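Amidohydrolase (PDB 4DZH) probably deaminates adenosine-type nucleosides such as 5'-methylthioadenosine, as a zinc-dependent member of the amidohydrolase superfamily. Local coordinates at residues 28-33 with 348-353; 85-90 with 114-119; 127-132 with 427-432; 332-337 with 400-405. One frame throughout, in Å; residues are numbered along the deposited sequence.

Contact 1: 28-33 with 348-353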
# COMPACT_ATOMS: atom_id res chain seq x y z
N PRO A 28 -24.75 10.61 5.51
CA PRO A 28 -25.07 10.08 4.17
C PRO A 28 -23.87 9.72 3.26
O PRO A 28 -22.78 10.29 3.38
CB PRO A 28 -25.87 11.22 3.54
CG PRO A 28 -25.28 12.41 4.15
CD PRO A 28 -25.05 12.05 5.58
N HIS A 29 -24.12 8.80 2.33
CA HIS A 29 -23.10 8.23 1.46
C HIS A 29 -22.55 9.25 0.48
O HIS A 29 -23.29 10.09 -0.06
CB HIS A 29 -23.67 7.05 0.69
CG HIS A 29 -22.66 6.32 -0.14
ND1 HIS A 29 -21.69 5.52 0.42
CD2 HIS A 29 -22.45 6.30 -1.48
CE1 HIS A 29 -20.94 5.02 -0.55
NE2 HIS A 29 -21.38 5.47 -1.71
N ALA A 30 -21.24 9.16 0.27
CA ALA A 30 -20.54 9.95 -0.76
C ALA A 30 -20.60 11.44 -0.53
O ALA A 30 -20.35 12.22 -1.45
CB ALA A 30 -21.01 9.58 -2.17
N VAL A 31 -20.92 11.83 0.69
CA VAL A 31 -21.00 13.24 1.05
C VAL A 31 -19.76 13.74 1.82
O VAL A 31 -19.27 13.07 2.75
CB VAL A 31 -22.32 13.54 1.81
CG1 VAL A 31 -22.25 14.83 2.61
CG2 VAL A 31 -23.48 13.58 0.82
N VAL A 32 -19.26 14.91 1.43
CA VAL A 32 -18.18 15.53 2.19
C VAL A 32 -18.59 16.93 2.69
O VAL A 32 -18.93 17.79 1.89
CB VAL A 32 -16.86 15.60 1.37
CG1 VAL A 32 -15.76 16.26 2.17
CG2 VAL A 32 -16.44 14.19 0.94
N LEU A 33 -18.58 17.13 4.00
CA LEU A 33 -19.00 18.40 4.56
C LEU A 33 -17.81 19.29 4.76
O LEU A 33 -16.99 19.08 5.65
CB LEU A 33 -19.67 18.17 5.91
CG LEU A 33 -20.75 17.11 5.90
CD1 LEU A 33 -21.22 16.84 7.32
CD2 LEU A 33 -21.89 17.58 5.00
N ASP A 348 -15.86 1.74 -5.53
CA ASP A 348 -15.35 3.11 -5.66
C ASP A 348 -14.89 3.65 -4.31
O ASP A 348 -15.07 3.01 -3.27
CB ASP A 348 -16.34 4.06 -6.37
CG ASP A 348 -17.66 4.28 -5.61
OD1 ASP A 348 -17.75 4.08 -4.38
OD2 ASP A 348 -18.64 4.71 -6.27
N ALA A 349 -14.27 4.83 -4.31
CA ALA A 349 -13.65 5.29 -3.09
C ALA A 349 -14.65 5.38 -1.92
O ALA A 349 -14.35 4.95 -0.79
CB ALA A 349 -12.97 6.63 -3.33
N ALA A 350 -15.81 5.99 -2.19
CA ALA A 350 -16.84 6.12 -1.15
C ALA A 350 -17.29 4.76 -0.59
O ALA A 350 -17.44 4.60 0.64
CB ALA A 350 -18.03 6.88 -1.69
N THR A 351 -17.51 3.80 -1.49
CA THR A 351 -17.93 2.44 -1.14
C THR A 351 -16.87 1.71 -0.34
O THR A 351 -17.16 1.01 0.63
CB THR A 351 -18.28 1.67 -2.41
OG1 THR A 351 -19.37 2.33 -3.07
CG2 THR A 351 -18.68 0.24 -2.08
N THR A 352 -15.61 1.90 -0.74
CA THR A 352 -14.52 1.27 0.00
C THR A 352 -14.42 1.87 1.41
O THR A 352 -14.26 1.15 2.41
CB THR A 352 -13.16 1.40 -0.75
OG1 THR A 352 -13.23 0.77 -2.04
CG2 THR A 352 -12.08 0.73 0.07
N LEU A 353 -14.46 3.20 1.51
CA LEU A 353 -14.40 3.85 2.81
C LEU A 353 -15.60 3.41 3.68
O LEU A 353 -15.45 3.23 4.91
CB LEU A 353 -14.29 5.37 2.67
CG LEU A 353 -14.00 6.03 4.03
CD1 LEU A 353 -12.59 5.70 4.56
CD2 LEU A 353 -14.12 7.54 3.91
O HOH W 1 -20.70 5.31 -4.55

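Contact 2: 85-90 with 114-119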
# COMPACT_ATOMS: atom_id res chain seq x y z
N THR A 85 1.74 -9.38 15.82
CA THR A 85 2.65 -8.28 15.55
C THR A 85 4.05 -8.68 16.00
O THR A 85 5.03 -8.32 15.37
CB THR A 85 2.34 -7.02 16.35
OG1 THR A 85 2.23 -7.38 17.73
CG2 THR A 85 1.10 -6.38 15.89
N LEU A 86 4.14 -9.47 17.07
CA LEU A 86 5.46 -9.98 17.51
C LEU A 86 6.11 -10.97 16.53
O LEU A 86 7.29 -11.27 16.64
CB LEU A 86 5.35 -10.58 18.95
CG LEU A 86 5.00 -9.51 20.00
CD1 LEU A 86 4.80 -10.21 21.32
CD2 LEU A 86 6.07 -8.42 20.11
N LEU A 87 5.36 -11.46 15.54
CA LEU A 87 5.90 -12.38 14.54
C LEU A 87 6.06 -11.66 13.16
O LEU A 87 6.10 -12.30 12.10
CB LEU A 87 5.02 -13.61 14.39
CG LEU A 87 4.81 -14.45 15.66
CD1 LEU A 87 4.27 -15.83 15.32
CD2 LEU A 87 6.12 -14.57 16.39
N ARG A 88 6.15 -10.33 13.19
CA ARG A 88 6.22 -9.56 11.96
C ARG A 88 7.35 -10.00 11.05
O ARG A 88 8.50 -9.87 11.43
CB ARG A 88 6.38 -8.08 12.31
CG ARG A 88 6.14 -7.13 11.12
CD ARG A 88 6.39 -5.68 11.47
NE ARG A 88 5.86 -5.16 12.74
CZ ARG A 88 4.65 -4.63 12.92
NH1 ARG A 88 3.73 -4.61 11.94
NH2 ARG A 88 4.36 -4.09 14.10
N GLY A 89 7.01 -10.51 9.85
CA GLY A 89 8.01 -10.95 8.88
C GLY A 89 8.82 -12.15 9.34
O GLY A 89 9.93 -12.35 8.88
N VAL A 90 8.26 -12.98 10.22
CA VAL A 90 9.06 -14.09 10.78
C VAL A 90 9.27 -15.18 9.73
O VAL A 90 10.26 -15.94 9.79
CB VAL A 90 8.41 -14.67 12.09
CG1 VAL A 90 7.09 -15.35 11.80
CG2 VAL A 90 9.37 -15.63 12.79
N PRO A 114 -0.03 -15.80 28.40
CA PRO A 114 -0.59 -14.47 28.65
C PRO A 114 0.34 -13.29 28.38
O PRO A 114 -0.13 -12.23 27.96
CB PRO A 114 -0.96 -14.50 30.15
CG PRO A 114 -1.00 -15.91 30.50
CD PRO A 114 -0.11 -16.68 29.57
N GLU A 115 1.64 -13.45 28.63
CA GLU A 115 2.57 -12.34 28.43
C GLU A 115 2.69 -12.02 26.95
O GLU A 115 2.66 -10.86 26.54
CB GLU A 115 3.95 -12.66 29.00
CG GLU A 115 3.96 -12.80 30.51
CD GLU A 115 3.76 -11.48 31.22
OE1 GLU A 115 4.39 -10.47 30.83
OE2 GLU A 115 2.96 -11.46 32.19
N PHE A 116 2.87 -13.07 26.15
CA PHE A 116 3.03 -12.89 24.71
C PHE A 116 1.78 -12.21 24.13
O PHE A 116 1.86 -11.25 23.34
CB PHE A 116 3.26 -14.25 24.06
CG PHE A 116 3.27 -14.22 22.54
CD1 PHE A 116 4.42 -13.83 21.84
CD2 PHE A 116 2.13 -14.57 21.82
CE1 PHE A 116 4.43 -13.78 20.44
CE2 PHE A 116 2.14 -14.54 20.40
CZ PHE A 116 3.28 -14.16 19.73
N VAL A 117 0.62 -12.70 24.55
CA VAL A 117 -0.61 -12.13 24.03
C VAL A 117 -0.80 -10.70 24.50
O VAL A 117 -1.22 -9.83 23.73
CB VAL A 117 -1.77 -13.03 24.39
CG1 VAL A 117 -3.10 -12.36 24.13
CG2 VAL A 117 -1.65 -14.32 23.62
N ALA A 118 -0.49 -10.41 25.76
CA ALA A 118 -0.62 -9.04 26.20
C ALA A 118 0.34 -8.08 25.48
O ALA A 118 -0.06 -6.98 25.10
CB ALA A 118 -0.44 -8.92 27.73
N ASP A 119 1.61 -8.49 25.31
CA ASP A 119 2.60 -7.60 24.72
C ASP A 119 2.26 -7.38 23.22
O ASP A 119 2.35 -6.23 22.73
CB ASP A 119 4.00 -8.18 24.86
CG ASP A 119 4.53 -8.14 26.31
OD1 ASP A 119 3.89 -7.50 27.16
OD2 ASP A 119 5.58 -8.78 26.55

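Contact 3: 127-132 with 427-432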
# COMPACT_ATOMS: atom_id res chain seq x y z
N GLU A 127 0.17 0.51 16.98
CA GLU A 127 0.21 0.57 15.53
C GLU A 127 -1.14 0.96 14.93
O GLU A 127 -1.21 1.76 13.97
CB GLU A 127 0.70 -0.76 14.93
CG GLU A 127 0.74 -0.69 13.39
CD GLU A 127 1.34 -1.91 12.73
OE1 GLU A 127 1.86 -2.80 13.42
OE2 GLU A 127 1.27 -1.94 11.48
N MET A 128 -2.21 0.44 15.54
CA MET A 128 -3.56 0.71 15.03
C MET A 128 -3.91 2.16 15.25
O MET A 128 -4.33 2.82 14.32
CB MET A 128 -4.59 -0.21 15.65
CG MET A 128 -4.41 -1.64 15.15
SD MET A 128 -5.75 -2.73 15.72
CE MET A 128 -5.46 -2.69 17.52
N LEU A 129 -3.65 2.67 16.45
CA LEU A 129 -3.99 4.08 16.74
C LEU A 129 -3.22 5.04 15.83
O LEU A 129 -3.77 5.99 15.29
CB LEU A 129 -3.73 4.45 18.20
CG LEU A 129 -4.65 3.74 19.19
CD1 LEU A 129 -4.17 3.89 20.63
CD2 LEU A 129 -6.09 4.27 19.01
N ARG A 130 -1.94 4.74 15.61
CA ARG A 130 -1.07 5.62 14.81
C ARG A 130 -1.54 5.67 13.35
O ARG A 130 -1.26 6.62 12.60
CB ARG A 130 0.39 5.19 14.95
CG ARG A 130 1.04 5.69 16.28
CD ARG A 130 2.24 4.88 16.68
NE ARG A 130 3.31 4.89 15.67
CZ ARG A 130 4.35 5.71 15.66
NH1 ARG A 130 4.50 6.66 16.59
NH2 ARG A 130 5.28 5.57 14.71
N GLY A 131 -2.33 4.64 12.96
CA GLY A 131 -2.86 4.54 11.63
C GLY A 131 -4.34 4.74 11.51
O GLY A 131 -4.93 4.38 10.49
N GLY A 132 -4.95 5.28 12.56
CA GLY A 132 -6.36 5.64 12.50
C GLY A 132 -7.35 4.48 12.59
O GLY A 132 -8.54 4.69 12.24
N ILE A 427 -1.07 8.66 23.79
CA ILE A 427 -1.36 8.95 25.20
C ILE A 427 -1.30 7.70 26.05
O ILE A 427 -1.87 6.65 25.71
CB ILE A 427 -2.76 9.56 25.31
CG1 ILE A 427 -2.86 10.83 24.45
CG2 ILE A 427 -3.09 9.91 26.76
CD1 ILE A 427 -1.70 11.82 24.65
N ASP A 428 -0.59 7.81 27.15
CA ASP A 428 -0.41 6.69 28.06
C ASP A 428 0.22 5.48 27.39
O ASP A 428 -0.00 4.34 27.85
CB ASP A 428 -1.74 6.29 28.72
CG ASP A 428 -2.33 7.39 29.62
OD1 ASP A 428 -1.55 8.20 30.20
OD2 ASP A 428 -3.57 7.42 29.76
N MET A 429 0.97 5.69 26.29
CA MET A 429 1.78 4.63 25.75
C MET A 429 3.16 5.22 25.55
O MET A 429 3.30 6.40 25.26
CB MET A 429 1.21 4.07 24.42
CG MET A 429 -0.28 3.75 24.51
SD MET A 429 -0.80 2.70 23.14
CE MET A 429 -0.16 1.12 23.59
N ASP A 430 4.17 4.40 25.77
CA ASP A 430 5.54 4.83 25.55
C ASP A 430 6.16 4.00 24.42
O ASP A 430 6.49 2.82 24.60
CB ASP A 430 6.31 4.69 26.87
CG ASP A 430 7.75 5.15 26.76
OD1 ASP A 430 7.99 6.38 26.64
OD2 ASP A 430 8.64 4.28 26.80
N THR A 431 6.32 4.61 23.24
CA THR A 431 6.86 3.90 22.07
C THR A 431 8.24 3.27 22.31
O THR A 431 8.54 2.18 21.82
CB THR A 431 6.86 4.78 20.81
OG1 THR A 431 7.62 5.96 21.06
CG2 THR A 431 5.45 5.18 20.47
N ALA A 432 9.08 3.94 23.12
CA ALA A 432 10.38 3.35 23.41
C ALA A 432 10.31 2.04 24.17
O ALA A 432 11.06 1.12 23.88
CB ALA A 432 11.26 4.35 24.18

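Contact 4: 332-337 with 400-405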
# COMPACT_ATOMS: atom_id res chain seq x y z
N THR A 332 -5.75 -1.42 -1.40
CA THR A 332 -5.58 -2.71 -2.07
C THR A 332 -6.95 -3.31 -2.42
O THR A 332 -7.15 -3.82 -3.55
CB THR A 332 -4.79 -3.66 -1.18
OG1 THR A 332 -3.49 -3.07 -0.91
CG2 THR A 332 -4.55 -4.97 -1.90
N ALA A 333 -7.89 -3.23 -1.47
CA ALA A 333 -9.27 -3.73 -1.69
C ALA A 333 -9.86 -3.01 -2.89
O ALA A 333 -10.45 -3.63 -3.78
CB ALA A 333 -10.15 -3.54 -0.46
N ALA A 334 -9.72 -1.69 -2.91
CA ALA A 334 -10.39 -0.94 -3.96
C ALA A 334 -9.81 -1.24 -5.33
O ALA A 334 -10.58 -1.32 -6.31
CB ALA A 334 -10.32 0.56 -3.66
N ILE A 335 -8.48 -1.34 -5.46
CA ILE A 335 -7.88 -1.50 -6.79
C ILE A 335 -7.97 -2.96 -7.23
O ILE A 335 -8.28 -3.23 -8.39
CB ILE A 335 -6.44 -0.91 -6.89
CG1 ILE A 335 -5.46 -1.73 -6.02
CG2 ILE A 335 -6.50 0.59 -6.48
CD1 ILE A 335 -4.05 -1.20 -6.09
N LEU A 336 -7.80 -3.89 -6.29
CA LEU A 336 -7.93 -5.30 -6.63
C LEU A 336 -9.36 -5.57 -7.09
O LEU A 336 -9.57 -6.39 -7.97
CB LEU A 336 -7.64 -6.18 -5.39
CG LEU A 336 -7.70 -7.68 -5.74
CD1 LEU A 336 -6.61 -8.07 -6.64
CD2 LEU A 336 -7.56 -8.41 -4.42
N ALA A 337 -10.33 -4.91 -6.48
CA ALA A 337 -11.72 -5.24 -6.80
C ALA A 337 -12.02 -4.97 -8.28
O ALA A 337 -12.74 -5.73 -8.95
CB ALA A 337 -12.69 -4.49 -5.90
N GLN A 400 -8.94 10.92 -2.29
CA GLN A 400 -7.66 11.12 -1.61
C GLN A 400 -7.46 10.20 -0.43
O GLN A 400 -6.36 9.71 -0.19
CB GLN A 400 -7.53 12.57 -1.17
CG GLN A 400 -6.15 13.09 -1.51
CD GLN A 400 -6.04 13.47 -2.97
OE1 GLN A 400 -6.44 12.74 -3.88
NE2 GLN A 400 -5.51 14.72 -3.20
N LEU A 401 -8.53 9.96 0.32
CA LEU A 401 -8.39 9.11 1.50
C LEU A 401 -8.10 7.67 1.11
O LEU A 401 -7.36 6.95 1.82
CB LEU A 401 -9.70 9.14 2.30
CG LEU A 401 -9.82 10.46 3.05
CD1 LEU A 401 -11.27 10.56 3.64
CD2 LEU A 401 -8.83 10.61 4.15
N ILE A 402 -8.65 7.24 -0.01
CA ILE A 402 -8.48 5.85 -0.43
C ILE A 402 -7.24 5.62 -1.30
O ILE A 402 -6.51 4.63 -1.09
CB ILE A 402 -9.73 5.38 -1.15
CG1 ILE A 402 -10.96 5.38 -0.19
CG2 ILE A 402 -9.55 3.97 -1.71
CD1 ILE A 402 -10.84 4.34 0.91
N TYR A 403 -6.96 6.52 -2.25
CA TYR A 403 -5.94 6.23 -3.23
C TYR A 403 -4.64 6.99 -3.04
O TYR A 403 -3.67 6.77 -3.81
CB TYR A 403 -6.46 6.51 -4.64
CG TYR A 403 -7.69 5.69 -5.04
CD1 TYR A 403 -7.66 4.29 -5.04
CD2 TYR A 403 -8.89 6.32 -5.38
CE1 TYR A 403 -8.78 3.54 -5.40
CE2 TYR A 403 -10.03 5.57 -5.73
CZ TYR A 403 -9.96 4.18 -5.74
OH TYR A 403 -11.05 3.42 -6.09
N ALA A 404 -4.58 7.89 -2.09
CA ALA A 404 -3.32 8.66 -1.90
C ALA A 404 -2.84 8.83 -0.45
O ALA A 404 -1.61 8.87 -0.19
CB ALA A 404 -3.41 10.05 -2.58
N ALA A 405 -3.76 8.99 0.51
CA ALA A 405 -3.37 9.20 1.89
C ALA A 405 -2.64 8.00 2.43
O ALA A 405 -3.08 6.84 2.23
CB ALA A 405 -4.61 9.48 2.73

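Contact 1: 28-33 with 348-353
His-29 carries its CG anti to the backbone N (chi1 -175°), and this swings the imidazole across to the first turn of helix 349-363. There the ring lies against Ala-350. Its CE1 is 3.6 Å from Ala-350 CB, and its NE2 is equally close to that methyl. The amide of Thr-351 lies at the ring edge, near its plane. Ala-30 adds a second, lighter touch, with Ala-30 CB 4.0 Å from Ala-350 CB.

The polar link goes through one water. It lies in the plane of the imidazole, 2.9 Å from His-29 NE2, and donates to Asp-348 OD2 at 2.7 Å. Asp-348 is the N-cap of the helix. Its OD1 takes two bonds from Thr-351: the backbone N at 2.9 Å, nearly along the C-O axis, and OG1 at 2.7 Å, from above the carboxylate plane. These bonds fix the carboxylate, which leaves OD2 turned to the water.

Residues 28-31 form a type II beta turn in the loop between strands 22-23 and 36-41. The contact lies at the surface. Ala-350 also touches Leu-398 of helix 397-403, while Thr-352, also on helix 349-363, packs on Asn-330 and Ala-334 of helix 326-341.

Contact 2: 85-90 with 114-119
Leu-86 and Phe-116 lose the most surface here, and the two side chains run alongside each other, head to tail. Leu-86 touches the ring with two carbons. Its CB is 3.6 Å from Phe-116 CE1, and its CD1 is 3.7 Å from Phe-116 CD1. The approach to the ring is oblique. Phe-116 reaches the loop because its CG stands anti to the backbone N (chi1 173°), which sends the ring out from helix 114-130 toward residues 86 and 87. Leu-87 meets the far end of the ring at its edge, with CG 4.4 Å from Phe-116 CZ.

The loop 85-90 follows strand 69-80 of the amidohydrolase barrel, whose end holds the zinc ligand His-79, with His-81 just beyond it. The loop precedes helix 96-111. Residues 87-90 form a type II beta turn, closed by a bond of 2.9 Å from Val-90 N to Leu-87 O. The contact packs a loop at the end of a metal-bearing strand onto a helix outside the barrel. The Phe-116 side chain is about 9 Å from that of His-81.

Asp-119 takes part through its aliphatic carbon, as Asp-119 CB lies 4.2 Å from Leu-86 CD1. Its carboxylate is held by Asn-437 and Trp-441 of the C-terminal helix 431-447. Trp-441 also meets Phe-116 edge-to-face and packs on Leu-86. From the second subunit, His-395 is hydrogen-bonded to the backbone O of Leu-86.

Contact 3: 127-132 with 427-432
Leu-129 and Met-429 point toward each other across this contact. Both side chains leave their backbones toward the opposite segment and meet between them. The closest atoms are Leu-129 CD1 and Met-429 SD, 4.4 Å apart. This is a loose apolar touch between a branch methyl and the sulfur of the thioether. The methionine chain runs out extended (chi2 -165°), which carries SD toward the leucine. The turn at chi3 (75°) then sets only the direction of the terminal methyl CE. Met-429 also packs on Thr-122, Ile-125 and Ala-126, farther back on helix 114-130.

A second pair lies beside the first. Arg-130 and Thr-431 also point across the gap. Arg-130 NH1 is 4.3 Å from Thr-431 CG2, and the methyl approaches the guanidinium obliquely. The polar end of Arg-130 is engaged mainly by the second subunit, where Glu-390 forms a salt bridge to its NE. Leu-389 of that subunit packs on both Arg-130 and Thr-431.

The nearest backbones, at Leu-129 and Ile-427, are 10.1 Å apart by CA. Leu-426 of strand 425-426 packs on Leu-129, Arg-130 and Thr-431. Two helix ends meet here. Asp-430 is the N-cap of the C-terminal helix 431-447. On the other side, helix 114-130 stops in a Schellman motif: Gly-132 is its C-prime residue with positive phi, Gly-132 N binds Leu-129 O at 3.1 Å, and Thr-133 N binds Met-128 O.

Contact 4: 332-337 with 400-405
Helix 326-341, on the outside of the amidohydrolase barrel, packs here against the end of helix 397-403. Both segments are helical where they touch, and all four touching residues are buried. Ala-334 is the central small residue. Its CB is 4.0 Å from Ile-402 CG2 and 3.8 Å from Tyr-403 CE1. The phenol oxygen Tyr-403 OH is also 3.8 Å from Ala-334 CB, so the methyl lies beside the outer part of the ring.

Ile-335 approaches from the opposite side of the ring plane to Ala-334, obliquely, with CG2 3.9 Å from Tyr-403 CE1. The isoleucine and the tyrosine run antiparallel alongside each other. In Ile-335, CG1 lies between the backbone N and the carbonyl carbon (chi1 67°), which leaves CG2 beside the backbone N and turned to the tyrosine. Within its own helix, Ile-402 lays CG2 over one face of the Tyr-403 ring, 3.7 Å above the plane and offset toward the rim.

Just past the helix, Gln-400 O accepts from both Ala-404 N and Ala-405 N.

Across the pair the contact is apolar, and it gives the phenol no polar partner. Tyr-403 OH instead bonds to Lys-338 and to Asp-93 of the second subunit, whose Lys-293 makes a cation-pi contact with the ring. The tyrosine thus joins helix packing to the dimer interface.

Overall arrangement
All four contacts touch the second subunit. Contacts 1 and 4 are neighbours, with centres 13 Å apart. They meet where Thr-352 OG1 lies 3.3 Å from Ala-334 CB, and Ile-402 packs on the helix of 348-353. Contacts 2 and 3 share helix 114-130. A salt bridge of 2.9 Å from Arg-88 NH2 to Glu-127 OE1 ties them together. Contacts 1 and 2 lie on opposite sides of the chain's centre, about 35 Å apart by centres. Contact 4 comes near the magnesium site, with the Ile-335 side chain about 7 Å from the ion. In contact 2, the Leu-87 side chain is about 12 Å from a bound zinc ion. Contact 1 is remote from the metal sites.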